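Local atomic coordinates of BrkA translocator (Bordetella pertussis, PDB entry 3QQ2), a protein that inhibits the classical pathway of complement activation and prevents accumulation of deposited C4, this chain being its C-terminal translocator domain, an outer-membrane beta barrel. Residues E30-S35 / I270-S275; G68-T73 / L90-Y95; A131-S136 / S168-R173; E157-V162 / G193-R198. The protein carries 1 engineered substitution. All blocks are in the same frame, centred on the assembly; numbering follows the deposited sequence.

Contact 1. Residues E30-S35 / I270-S275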
loop_
_atom_site.group_PDB
_atom_site.type_symbol
_atom_site.label_atom_id
_atom_site.label_comp_id
_atom_site.label_asym_id
_atom_site.label_seq_id
_atom_site.Cartn_x
_atom_site.Cartn_y
_atom_site.Cartn_z
ATOM N N GLU A 30 0.795 22.022 17.822
ATOM C CA GLU A 30 0.821 22.916 16.677
ATOM C C GLU A 30 -0.075 22.401 15.581
ATOM O O GLU A 30 0.080 21.257 15.182
ATOM C CB GLU A 30 2.254 23.005 16.173
ATOM C CG GLU A 30 2.413 23.665 14.850
ATOM C CD GLU A 30 3.841 24.063 14.591
ATOM O OE1 GLU A 30 4.312 25.046 15.222
ATOM O OE2 GLU A 30 4.489 23.395 13.744
ATOM N N ARG A 31 -1.003 23.218 15.085
ATOM C CA ARG A 31 -1.822 22.787 13.941
ATOM C C ARG A 31 -1.286 23.238 12.596
ATOM O O ARG A 31 -1.207 24.435 12.306
ATOM C CB ARG A 31 -3.299 23.174 14.061
ATOM C CG ARG A 31 -4.152 22.487 12.993
ATOM C CD ARG A 31 -5.625 22.844 13.108
ATOM N NE ARG A 31 -6.435 22.146 12.116
ATOM C CZ ARG A 31 -6.635 20.829 12.113
ATOM N NH1 ARG A 31 -7.385 20.263 11.170
ATOM N NH2 ARG A 31 -6.076 20.065 13.048
ATOM N N GLN A 32 -0.959 22.267 11.754
ATOM C CA GLN A 32 -0.519 22.585 10.410
ATOM C C GLN A 32 -1.642 22.362 9.434
ATOM O O GLN A 32 -2.344 21.356 9.515
ATOM C CB GLN A 32 0.726 21.786 10.053
ATOM C CG GLN A 32 1.925 22.283 10.852
ATOM C CD GLN A 32 3.043 21.275 11.007
ATOM O OE1 GLN A 32 3.700 20.886 10.029
ATOM N NE2 GLN A 32 3.298 20.874 12.251
ATOM N N GLN A 33 -1.846 23.351 8.564
ATOM C CA GLN A 33 -2.673 23.215 7.367
ATOM C C GLN A 33 -1.715 23.251 6.196
ATOM O O GLN A 33 -1.345 24.323 5.718
ATOM C CB GLN A 33 -3.654 24.372 7.218
ATOM C CG GLN A 33 -4.644 24.543 8.340
ATOM C CD GLN A 33 -5.438 25.828 8.209
ATOM O OE1 GLN A 33 -4.880 26.929 8.109
ATOM N NE2 GLN A 33 -6.752 25.694 8.210
ATOM N N ILE A 34 -1.274 22.074 5.767
ATOM C CA ILE A 34 -0.409 21.972 4.601
ATOM C C ILE A 34 -1.266 21.692 3.363
ATOM O O ILE A 34 -2.210 20.901 3.397
ATOM C CB ILE A 34 0.835 21.045 4.852
ATOM C CG1 ILE A 34 1.068 20.033 3.722
ATOM C CG2 ILE A 34 0.750 20.363 6.213
ATOM C CD1 ILE A 34 1.940 20.577 2.578
ATOM N N SER A 35 -0.929 22.396 2.287
ATOM C CA SER A 35 -1.826 22.611 1.163
ATOM C C SER A 35 -1.270 22.026 -0.106
ATOM O O SER A 35 -0.055 21.801 -0.204
ATOM C CB SER A 35 -2.048 24.099 0.969
ATOM O OG SER A 35 -3.346 24.320 0.475
ATOM N N ILE A 270 2.746 25.715 3.490
ATOM C CA ILE A 270 2.517 25.675 4.938
ATOM C C ILE A 270 1.487 26.704 5.437
ATOM O O ILE A 270 1.344 27.786 4.848
ATOM C CB ILE A 270 3.863 25.947 5.623
ATOM C CG1 ILE A 270 4.890 26.419 4.546
ATOM C CG2 ILE A 270 4.244 24.765 6.547
ATOM C CD1 ILE A 270 6.291 25.784 4.537
ATOM N N ASN A 271 0.763 26.358 6.503
ATOM C CA ASN A 271 -0.130 27.306 7.195
ATOM C C ASN A 271 -0.491 26.891 8.612
ATOM O O ASN A 271 -1.279 25.970 8.809
ATOM C CB ASN A 271 -1.396 27.573 6.398
ATOM C CG ASN A 271 -1.459 28.980 5.900
ATOM O OD1 ASN A 271 -1.244 29.235 4.723
ATOM N ND2 ASN A 271 -1.728 29.925 6.807
ATOM N N ILE A 272 0.078 27.580 9.597
ATOM C CA ILE A 272 0.004 27.147 10.990
ATOM C C ILE A 272 -0.898 28.075 11.815
ATOM O O ILE A 272 -0.420 28.982 12.480
ATOM C CB ILE A 272 1.412 27.072 11.598
ATOM C CG1 ILE A 272 2.252 26.043 10.836
ATOM C CG2 ILE A 272 1.333 26.762 13.062
ATOM C CD1 ILE A 272 3.742 26.220 10.936
ATOM N N PRO A 273 -2.219 27.843 11.780
ATOM C CA PRO A 273 -3.107 28.782 12.447
ATOM C C PRO A 273 -2.785 28.953 13.914
ATOM O O PRO A 273 -3.113 30.003 14.472
ATOM C CB PRO A 273 -4.479 28.136 12.288
ATOM C CG PRO A 273 -4.348 27.318 11.073
ATOM C CD PRO A 273 -2.972 26.755 11.138
ATOM N N TRP A 274 -2.167 27.936 14.534
ATOM C CA TRP A 274 -1.731 28.016 15.937
ATOM C C TRP A 274 -0.680 27.017 16.346
ATOM O O TRP A 274 -0.673 25.898 15.891
ATOM C CB TRP A 274 -2.905 27.956 16.918
ATOM C CG TRP A 274 -3.837 26.839 16.721
ATOM C CD1 TRP A 274 -5.014 26.871 16.037
ATOM C CD2 TRP A 274 -3.708 25.514 17.245
ATOM N NE1 TRP A 274 -5.626 25.632 16.079
ATOM C CE2 TRP A 274 -4.843 24.781 16.814
ATOM C CE3 TRP A 274 -2.740 24.865 18.028
ATOM C CZ2 TRP A 274 -5.036 23.441 17.139
ATOM C CZ3 TRP A 274 -2.928 23.521 18.343
ATOM C CH2 TRP A 274 -4.071 22.828 17.901
ATOM N N SER A 275 0.198 27.443 17.240
ATOM C CA SER A 275 1.282 26.628 17.718
ATOM C C SER A 275 1.640 27.127 19.112
ATOM O O SER A 275 2.180 28.235 19.263
ATOM C CB SER A 275 2.475 26.772 16.776
ATOM O OG SER A 275 3.697 26.364 17.387
#

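Contact 2. Residues G68-T73 / L90-Y95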
loop_
_atom_site.group_PDB
_atom_site.type_symbol
_atom_site.label_atom_id
_atom_site.label_comp_id
_atom_site.label_asym_id
_atom_site.label_seq_id
_atom_site.Cartn_x
_atom_site.Cartn_y
_atom_site.Cartn_z
ATOM N N GLY A 68 20.134 15.182 28.998
ATOM C CA GLY A 68 19.334 14.307 28.173
ATOM C C GLY A 68 17.841 14.455 28.383
ATOM O O GLY A 68 17.403 15.204 29.261
ATOM N N LEU A 69 17.063 13.718 27.585
ATOM C CA LEU A 69 15.615 13.864 27.559
ATOM C C LEU A 69 14.846 12.658 27.024
ATOM O O LEU A 69 15.404 11.786 26.381
ATOM C CB LEU A 69 15.233 15.109 26.766
ATOM C CG LEU A 69 15.787 15.354 25.370
ATOM C CD1 LEU A 69 14.921 14.667 24.348
ATOM C CD2 LEU A 69 15.770 16.840 25.139
ATOM N N LEU A 70 13.547 12.660 27.295
ATOM C CA LEU A 70 12.621 11.595 26.994
ATOM C C LEU A 70 11.406 12.298 26.470
ATOM O O LEU A 70 10.964 13.290 27.080
ATOM C CB LEU A 70 12.172 10.943 28.290
ATOM C CG LEU A 70 12.778 9.665 28.859
ATOM C CD1 LEU A 70 12.044 8.424 28.307
ATOM C CD2 LEU A 70 14.275 9.597 28.601
ATOM N N GLY A 71 10.834 11.783 25.381
ATOM C CA GLY A 71 9.629 12.390 24.824
ATOM C C GLY A 71 8.558 11.461 24.319
ATOM O O GLY A 71 8.839 10.356 23.883
ATOM N N TYR A 72 7.318 11.917 24.421
ATOM C CA TYR A 72 6.203 11.384 23.651
ATOM C C TYR A 72 5.940 12.350 22.522
ATOM O O TYR A 72 6.362 13.510 22.590
ATOM C CB TYR A 72 4.943 11.353 24.485
ATOM C CG TYR A 72 3.897 10.420 23.927
ATOM C CD1 TYR A 72 4.264 9.173 23.377
ATOM C CD2 TYR A 72 2.521 10.747 23.975
ATOM C CE1 TYR A 72 3.305 8.285 22.875
ATOM C CE2 TYR A 72 1.534 9.844 23.471
ATOM C CZ TYR A 72 1.955 8.623 22.925
ATOM O OH TYR A 72 1.039 7.718 22.433
ATOM N N THR A 73 5.239 11.887 21.489
ATOM C CA THR A 73 4.819 12.755 20.366
ATOM C C THR A 73 3.641 12.142 19.633
ATOM O O THR A 73 3.618 10.938 19.383
ATOM C CB THR A 73 5.934 12.981 19.367
ATOM O OG1 THR A 73 7.176 12.544 19.922
ATOM C CG2 THR A 73 6.040 14.420 19.089
ATOM N N LEU A 90 7.720 7.305 21.099
ATOM C CA LEU A 90 8.639 7.533 22.190
ATOM C C LEU A 90 9.884 8.066 21.509
ATOM O O LEU A 90 10.186 7.679 20.390
ATOM C CB LEU A 90 8.892 6.203 22.951
ATOM C CG LEU A 90 10.181 5.654 23.685
ATOM C CD1 LEU A 90 11.343 5.070 22.755
ATOM C CD2 LEU A 90 10.799 6.490 24.880
ATOM N N HIS A 91 10.581 8.978 22.163
ATOM C CA HIS A 91 11.943 9.291 21.761
ATOM C C HIS A 91 12.822 9.661 22.956
ATOM O O HIS A 91 12.331 10.138 23.985
ATOM C CB HIS A 91 11.978 10.391 20.701
ATOM C CG HIS A 91 11.585 11.731 21.217
ATOM N ND1 HIS A 91 10.292 12.199 21.143
ATOM C CD2 HIS A 91 12.307 12.696 21.833
ATOM C CE1 HIS A 91 10.232 13.395 21.704
ATOM N NE2 HIS A 91 11.442 13.724 22.123
ATOM N N VAL A 92 14.120 9.427 22.800
ATOM C CA VAL A 92 15.116 9.835 23.756
ATOM C C VAL A 92 16.007 10.865 23.099
ATOM O O VAL A 92 16.045 10.944 21.871
ATOM C CB VAL A 92 15.987 8.659 24.176
ATOM C CG1 VAL A 92 15.154 7.643 24.952
ATOM C CG2 VAL A 92 16.701 8.020 22.971
ATOM N N GLY A 93 16.742 11.638 23.895
ATOM C CA GLY A 93 17.682 12.593 23.324
ATOM C C GLY A 93 18.769 13.084 24.242
ATOM O O GLY A 93 18.656 12.996 25.447
ATOM N N GLY A 94 19.823 13.621 23.652
ATOM C CA GLY A 94 20.912 14.202 24.408
ATOM C C GLY A 94 21.291 15.565 23.871
ATOM O O GLY A 94 21.248 15.812 22.664
ATOM N N TYR A 95 21.678 16.459 24.767
ATOM C CA TYR A 95 21.997 17.797 24.339
ATOM C C TYR A 95 23.023 18.511 25.205
ATOM O O TYR A 95 23.194 18.207 26.402
ATOM C CB TYR A 95 20.735 18.617 24.302
ATOM C CG TYR A 95 20.157 18.816 25.649
ATOM C CD1 TYR A 95 19.003 18.152 26.034
ATOM C CD2 TYR A 95 20.774 19.666 26.569
ATOM C CE1 TYR A 95 18.466 18.339 27.327
ATOM C CE2 TYR A 95 20.259 19.859 27.845
ATOM C CZ TYR A 95 19.113 19.202 28.216
ATOM O OH TYR A 95 18.612 19.421 29.464
#

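Contact 3. Residues A131-S136 / S168-R173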
loop_
_atom_site.group_PDB
_atom_site.type_symbol
_atom_site.label_atom_id
_atom_site.label_comp_id
_atom_site.label_asym_id
_atom_site.label_seq_id
_atom_site.Cartn_x
_atom_site.Cartn_y
_atom_site.Cartn_z
ATOM N N ALA A 131 -3.123 0.846 6.652
ATOM C CA ALA A 131 -1.728 0.579 6.975
ATOM C C ALA A 131 -1.401 0.703 8.463
ATOM O O ALA A 131 -2.022 1.465 9.206
ATOM C CB ALA A 131 -0.821 1.465 6.172
ATOM N N ASP A 132 -0.386 -0.037 8.879
ATOM C CA ASP A 132 -0.032 -0.132 10.273
ATOM C C ASP A 132 1.420 -0.561 10.400
ATOM O O ASP A 132 1.739 -1.704 10.091
ATOM C CB ASP A 132 -0.913 -1.196 10.887
ATOM C CG ASP A 132 -1.627 -0.711 12.090
ATOM O OD1 ASP A 132 -0.943 -0.171 12.976
ATOM O OD2 ASP A 132 -2.869 -0.865 12.149
ATOM N N TYR A 133 2.306 0.330 10.846
ATOM C CA TYR A 133 3.731 -0.030 10.944
ATOM C C TYR A 133 4.590 0.848 11.859
ATOM O O TYR A 133 4.233 1.987 12.151
ATOM C CB TYR A 133 4.353 -0.036 9.560
ATOM C CG TYR A 133 4.164 1.270 8.847
ATOM C CD1 TYR A 133 2.986 1.523 8.151
ATOM C CD2 TYR A 133 5.151 2.259 8.873
ATOM C CE1 TYR A 133 2.788 2.718 7.496
ATOM C CE2 TYR A 133 4.962 3.458 8.230
ATOM C CZ TYR A 133 3.769 3.678 7.536
ATOM O OH TYR A 133 3.533 4.847 6.857
ATOM N N ARG A 134 5.734 0.299 12.287
ATOM C CA ARG A 134 6.737 1.032 13.073
ATOM C C ARG A 134 7.801 1.594 12.146
ATOM O O ARG A 134 8.045 1.061 11.073
ATOM C CB ARG A 134 7.388 0.158 14.164
ATOM C CG ARG A 134 6.426 -0.409 15.243
ATOM C CD ARG A 134 7.151 -0.905 16.558
ATOM N NE ARG A 134 7.182 0.098 17.645
ATOM C CZ ARG A 134 8.281 0.708 18.122
ATOM N NH1 ARG A 134 9.486 0.415 17.617
ATOM N NH2 ARG A 134 8.179 1.617 19.116
ATOM N N THR A 135 8.425 2.678 12.590
ATOM C CA THR A 135 9.397 3.443 11.818
ATOM C C THR A 135 10.410 4.071 12.768
ATOM O O THR A 135 10.142 4.208 13.967
ATOM C CB THR A 135 8.673 4.541 11.049
ATOM O OG1 THR A 135 8.163 3.984 9.841
ATOM C CG2 THR A 135 9.607 5.682 10.697
ATOM N N SER A 136 11.563 4.470 12.233
ATOM C CA SER A 136 12.604 5.108 13.048
ATOM C C SER A 136 12.944 6.504 12.603
ATOM O O SER A 136 13.031 6.773 11.413
ATOM C CB SER A 136 13.882 4.271 13.067
ATOM O OG SER A 136 13.821 3.333 14.125
ATOM N N SER A 168 12.749 6.609 8.630
ATOM C CA SER A 168 13.100 5.329 7.989
ATOM C C SER A 168 11.990 4.881 7.063
ATOM O O SER A 168 10.848 5.322 7.218
ATOM C CB SER A 168 13.395 4.240 9.022
ATOM O OG SER A 168 12.217 3.794 9.677
ATOM N N GLY A 169 12.326 4.018 6.107
ATOM C CA GLY A 169 11.351 3.499 5.154
ATOM C C GLY A 169 10.926 2.079 5.466
ATOM O O GLY A 169 11.458 1.459 6.386
ATOM N N LYS A 170 9.949 1.583 4.703
ATOM C CA LYS A 170 9.482 0.182 4.724
ATOM C C LYS A 170 8.764 -0.067 3.412
ATOM O O LYS A 170 8.135 0.838 2.873
ATOM C CB LYS A 170 8.508 -0.091 5.878
ATOM C CG LYS A 170 9.138 -0.709 7.118
ATOM C CD LYS A 170 8.099 -1.055 8.187
ATOM C CE LYS A 170 8.740 -1.764 9.406
ATOM N NZ LYS A 170 7.762 -2.106 10.516
ATOM N N ARG A 171 8.855 -1.295 2.904
ATOM C CA ARG A 171 8.237 -1.680 1.627
ATOM C C ARG A 171 8.163 -3.198 1.485
ATOM O O ARG A 171 9.185 -3.880 1.582
ATOM C CB ARG A 171 9.028 -1.091 0.454
ATOM C CG ARG A 171 8.561 -1.501 -0.961
ATOM C CD ARG A 171 9.745 -1.446 -1.917
ATOM N NE ARG A 171 10.774 -0.557 -1.368
ATOM C CZ ARG A 171 11.966 -0.324 -1.911
ATOM N NH1 ARG A 171 12.319 -0.917 -3.054
ATOM N NH2 ARG A 171 12.808 0.509 -1.296
ATOM N N TYR A 172 6.954 -3.712 1.252
ATOM C CA TYR A 172 6.716 -5.152 1.028
ATOM C C TYR A 172 5.955 -5.355 -0.292
ATOM O O TYR A 172 5.920 -4.436 -1.120
ATOM C CB TYR A 172 6.004 -5.807 2.235
ATOM C CG TYR A 172 5.357 -4.838 3.220
ATOM C CD1 TYR A 172 4.017 -4.983 3.591
ATOM C CD2 TYR A 172 6.091 -3.783 3.802
ATOM C CE1 TYR A 172 3.417 -4.096 4.505
ATOM C CE2 TYR A 172 5.498 -2.891 4.698
ATOM C CZ TYR A 172 4.165 -3.061 5.039
ATOM O OH TYR A 172 3.584 -2.195 5.916
ATOM N N ARG A 173 5.367 -6.532 -0.510
ATOM C CA ARG A 173 4.640 -6.749 -1.750
ATOM C C ARG A 173 3.937 -8.101 -1.907
ATOM O O ARG A 173 4.580 -9.154 -2.028
ATOM C CB ARG A 173 5.537 -6.443 -2.962
ATOM C CG ARG A 173 6.677 -7.416 -3.227
ATOM C CD ARG A 173 6.331 -8.289 -4.434
ATOM N NE ARG A 173 7.505 -8.851 -5.108
ATOM C CZ ARG A 173 8.247 -8.203 -6.005
ATOM N NH1 ARG A 173 7.960 -6.953 -6.343
ATOM N NH2 ARG A 173 9.288 -8.804 -6.562
#

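Contact 4. Residues E157-V162 / G193-R198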
loop_
_atom_site.group_PDB
_atom_site.type_symbol
_atom_site.label_atom_id
_atom_site.label_comp_id
_atom_site.label_asym_id
_atom_site.label_seq_id
_atom_site.Cartn_x
_atom_site.Cartn_y
_atom_site.Cartn_z
ATOM N N GLU A 157 17.376 39.972 19.965
ATOM C CA GLU A 157 17.981 38.646 19.919
ATOM C C GLU A 157 17.831 37.906 18.619
ATOM O O GLU A 157 16.889 37.152 18.454
ATOM C CB GLU A 157 17.440 37.780 21.045
ATOM C CG GLU A 157 18.299 36.562 21.347
ATOM C CD GLU A 157 17.767 35.778 22.530
ATOM O OE1 GLU A 157 18.381 35.857 23.631
ATOM O OE2 GLU A 157 16.718 35.108 22.356
ATOM N N PRO A 158 18.778 38.105 17.701
ATOM C CA PRO A 158 18.796 37.330 16.464
ATOM C C PRO A 158 19.152 35.876 16.742
ATOM O O PRO A 158 20.019 35.605 17.575
ATOM C CB PRO A 158 19.903 37.996 15.644
ATOM C CG PRO A 158 20.727 38.753 16.635
ATOM C CD PRO A 158 19.789 39.177 17.708
ATOM N N GLN A 159 18.489 34.956 16.049
ATOM C CA GLN A 159 18.758 33.536 16.241
ATOM C C GLN A 159 18.792 32.728 14.934
ATOM O O GLN A 159 18.051 32.995 13.991
ATOM C CB GLN A 159 17.770 32.928 17.249
ATOM C CG GLN A 159 16.284 33.037 16.850
ATOM C CD GLN A 159 15.338 33.249 18.045
ATOM O OE1 GLN A 159 14.148 32.894 17.985
ATOM N NE2 GLN A 159 15.855 33.841 19.126
ATOM N N ALA A 160 19.668 31.733 14.893
ATOM C CA ALA A 160 19.769 30.845 13.748
ATOM C C ALA A 160 19.694 29.366 14.181
ATOM O O ALA A 160 20.297 28.957 15.176
ATOM C CB ALA A 160 21.033 31.144 12.961
ATOM N N GLU A 161 18.916 28.593 13.436
ATOM C CA GLU A 161 18.699 27.197 13.715
ATOM C C GLU A 161 18.701 26.399 12.413
ATOM O O GLU A 161 17.826 26.548 11.551
ATOM C CB GLU A 161 17.379 26.986 14.489
ATOM C CG GLU A 161 17.130 25.492 14.902
ATOM C CD GLU A 161 15.790 25.232 15.623
ATOM O OE1 GLU A 161 14.705 25.591 15.079
ATOM O OE2 GLU A 161 15.829 24.645 16.733
ATOM N N VAL A 162 19.715 25.560 12.270
ATOM C CA VAL A 162 19.706 24.510 11.259
ATOM C C VAL A 162 19.198 23.205 11.909
ATOM O O VAL A 162 19.490 22.926 13.059
ATOM C CB VAL A 162 21.101 24.370 10.580
ATOM C CG1 VAL A 162 22.193 24.953 11.463
ATOM C CG2 VAL A 162 21.422 22.919 10.228
ATOM N N GLY A 193 15.260 34.256 12.628
ATOM C CA GLY A 193 14.294 34.912 13.492
ATOM C C GLY A 193 14.908 35.953 14.406
ATOM O O GLY A 193 16.134 36.021 14.581
ATOM N N LEU A 194 14.040 36.773 14.993
ATOM C CA LEU A 194 14.446 37.805 15.926
ATOM C C LEU A 194 13.377 37.995 16.987
ATOM O O LEU A 194 12.193 38.069 16.654
ATOM C CB LEU A 194 14.633 39.100 15.162
ATOM C CG LEU A 194 15.043 40.353 15.924
ATOM C CD1 LEU A 194 16.559 40.474 16.043
ATOM C CD2 LEU A 194 14.483 41.536 15.192
ATOM N N ARG A 195 13.778 38.061 18.257
ATOM C CA ARG A 195 12.843 38.487 19.318
ATOM C C ARG A 195 13.213 39.830 19.983
ATOM O O ARG A 195 14.392 40.132 20.175
ATOM C CB ARG A 195 12.552 37.365 20.345
ATOM C CG ARG A 195 13.715 36.863 21.204
ATOM C CD ARG A 195 13.476 35.385 21.708
ATOM N NE ARG A 195 12.957 35.244 23.084
ATOM C CZ ARG A 195 13.713 35.273 24.188
ATOM N NH1 ARG A 195 15.024 35.466 24.101
ATOM N NH2 ARG A 195 13.160 35.125 25.394
ATOM N N PHE A 196 12.202 40.638 20.289
ATOM C CA PHE A 196 12.387 41.848 21.063
ATOM C C PHE A 196 11.620 41.701 22.339
ATOM O O PHE A 196 10.431 41.413 22.305
ATOM C CB PHE A 196 11.788 43.054 20.358
ATOM C CG PHE A 196 12.592 43.553 19.214
ATOM C CD1 PHE A 196 13.945 43.821 19.368
ATOM C CD2 PHE A 196 11.985 43.775 17.977
ATOM C CE1 PHE A 196 14.694 44.297 18.310
ATOM C CE2 PHE A 196 12.716 44.238 16.908
ATOM C CZ PHE A 196 14.081 44.511 17.067
ATOM N N GLY A 197 12.259 41.935 23.474
ATOM C CA GLY A 197 11.508 41.963 24.717
ATOM C C GLY A 197 12.037 42.959 25.718
ATOM O O GLY A 197 12.990 43.703 25.442
ATOM N N ARG A 198 11.398 42.972 26.884
ATOM C CA ARG A 198 11.891 43.708 28.047
ATOM C C ARG A 198 12.063 42.735 29.218
ATOM O O ARG A 198 11.173 41.919 29.498
ATOM C CB ARG A 198 10.966 44.895 28.393
ATOM C CG ARG A 198 11.386 45.729 29.610
ATOM C CD ARG A 198 10.814 47.137 29.532
ATOM N NE ARG A 198 10.484 47.731 30.832
ATOM C CZ ARG A 198 9.279 47.667 31.409
ATOM N NH1 ARG A 198 8.279 47.019 30.804
ATOM N NH2 ARG A 198 9.071 48.246 32.594
#

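Contact 1. Residues E30-S35 / I270-S275
Ser275 donates its hydroxyl to Glu30, with OG 2.6 Å from OE1 on the anti lone pair of that oxygen. The bond lies on the seam where the first strand of the autotransporter beta barrel, 21-34, meets the last, 271-282, in antiparallel sense and closes the cylinder. Glu30 CG stands anti to its backbone N (chi1 169°), and the extended chain runs alongside Ser275 CB before the carboxylate reaches OG. Two backbone bonds accompany it. Arg31 N meets Trp274 O at 2.8 Å, nearly along the C=O axis, whereas Gln33 N approaches Asn271 O at 2.7 Å from above the carbonyl plane. Between them segment 270-275 turns a corner at Pro273, and Arg31 O faces carbon there, receiving a CA-H...O contact from Ile272 CA. On the side of Glu30, the CG2 branch of Ile272 touches Glu30 CG, while its CG1 branch lies beside Gln32 CG at 3.8 Å. Strand 42-57 flanks 30-35 along its other edge, hydrogen-bonding to Glu30, Gln32 and Ile34. On the other face the Trp274 indole receives an aliphatic CH-pi contact: Arg31 CB sits 3.7 Å from the centroid of the six-membered ring, 20° off its normal.

Contact 2. Residues G68-T73 / L90-Y95
Four backbone hydrogen bonds tie Leu69 to Gly93 and Gly71 to His91 in this antiparallel hairpin of strands 62-78 and 86-100, where the axes of 68-73 and 90-95 approach to 4.4 Å. The pair Gly71 N to His91 O lies in the carbonyl plane at 2.6 Å; in the other three the donor stands above it. The tight face carries Leu69 and His91, both with CG in the crowded position between backbone N and carbonyl carbon, which leans each side chain across to the partner strand. There it meets a glycine. The imidazole lies over Gly71, whose CA is 3.6 Å from the ring centroid and 23° off the normal, a CH-pi contact. Leu69 CD1 rests against Gly93, its distance to CA being 3.6 Å, and Leu69 CD2 reaches the edge of the Tyr95 ring at CD1. Both side chains thus lie directly over glycine backbone. The opposite face is looser and lies on the surface: Leu70 CD1 and Leu90 CD2 run side by side 4.1 Å apart, and Leu70 CD2 lies 4.2 Å from Val92 CG1. Polar atoms collect on the tight side, where His91 NE2 bonds to Glu50, Thr73 OG1 to Tyr115, and Tyr95 OH to both Asp54 and Trp24. This chemistry is consistent with a largely apolar face toward lipid and a polar network toward the pore.

Contact 3. Residues A131-S136 / S168-R173
Backbone-directed hydrogen bonding dominates where the two segments converge, at the diverging ends of strands 130-149 and 154-173 of the autotransporter barrel. Ser168 OG, held between its own backbone N and carbonyl carbon (chi1 72°), accepts from Ser136 N at 2.7 Å in a nearly straight bond, 167° at the hydrogen. Ser168 N returns a weak bond to Ser136 O, so one serine grips both backbone polar atoms of Ser136. A second polar group forms around the carbonyl of Arg134. Lys170, extended beyond CG, crosses the widening gap and sets NZ 3.2 Å from Arg134 O, a weak bond; Thr135 OG1 makes another weak one to the same oxygen from within its own segment. The Arg134 guanidinium turns elsewhere, to a salt bridge with Asp116. Van der Waals contact is thin: Thr135 CG2, anti to its backbone N, meets Ser168 OG at 3.4 Å, and Tyr133 CB lies 4.1 Å from both NZ and CD of Lys170. Splaying of the hairpin explains this, because the short axes of 131-136 and 170-173 come no closer than 9.5 Å. Each arm has another partner instead: 131-136 pairs with strand 104-120, and Lys170 and Tyr172 pair with strand 178-182, while Leu178 of the second subunit packs on Ala131 and Tyr133.

Contact 4. Residues E157-V162 / G193-R198
Strands 157-162 and 193-198 run antiparallel, their axes inclined at 152° and 4.7 Å apart at closest approach, with Glu157 opposite Arg195, Pro158 opposite Leu194 and Gln159 opposite Gly193. The sturdier backbone bonds are Gln159 N to Gly193 O, 3.0 Å, and Arg195 N to Glu157 O, 3.2 Å and 165° at the hydrogen; their return bonds are weak. In both of the sturdier pairs the donor stands above the carbonyl plane. Side chains on the face of Glu157 are joined by charge. Glu157 CG is anti to its backbone N and the chain extends alongside Arg195, which starts from the crowded position and bends at chi3 (-99°). This brings NH1 to OE2 at 2.5 Å, a salt bridge in which the carboxylate oxygen lies near the guanidinium plane, yet is itself approached from above the carboxylate plane. Gln159 crosses the arginine at about a right angle, its NE2 3.8 Å from Arg195 CD, while its OE1 bonds to Arg213. Tyr211 adds a cation-pi contact to the same guanidinium, which probably helps stabilise its charge and fix its rotation. The other face is apolar: Leu194, with CG anti to its backbone N, lays CD1 against the proline ring, 3.9 Å from Pro158 CD. Charged side chains on one face and Pro158 with Leu194 on the other fit the two-sided wall of an autotransporter beta barrel, whose pore is hydrophilic and whose outer surface meets the membrane.

In the fold
All four contacts join antiparallel neighbours of one autotransporter barrel, contact 3 where its hairpin splays apart. Contact 1 joins the first and last strands, so the other three fall between its segments in sequence. Both segments of contact 2 precede those of contact 3, whereas contacts 3 and 4 interleave, because both use strand 154-173: its start pairs with 186-201 and its end faces 130-149. Their centres are 38 Å apart, on opposite sides of the chain's centre, and their nearest atoms about 17 Å. Contacts 1 and 2, with centres 24 Å apart, also flank that centre. None of the four touches another. Seam, wall and splayed hairpin are therefore separate places on the translocator that forms the pore for passenger export.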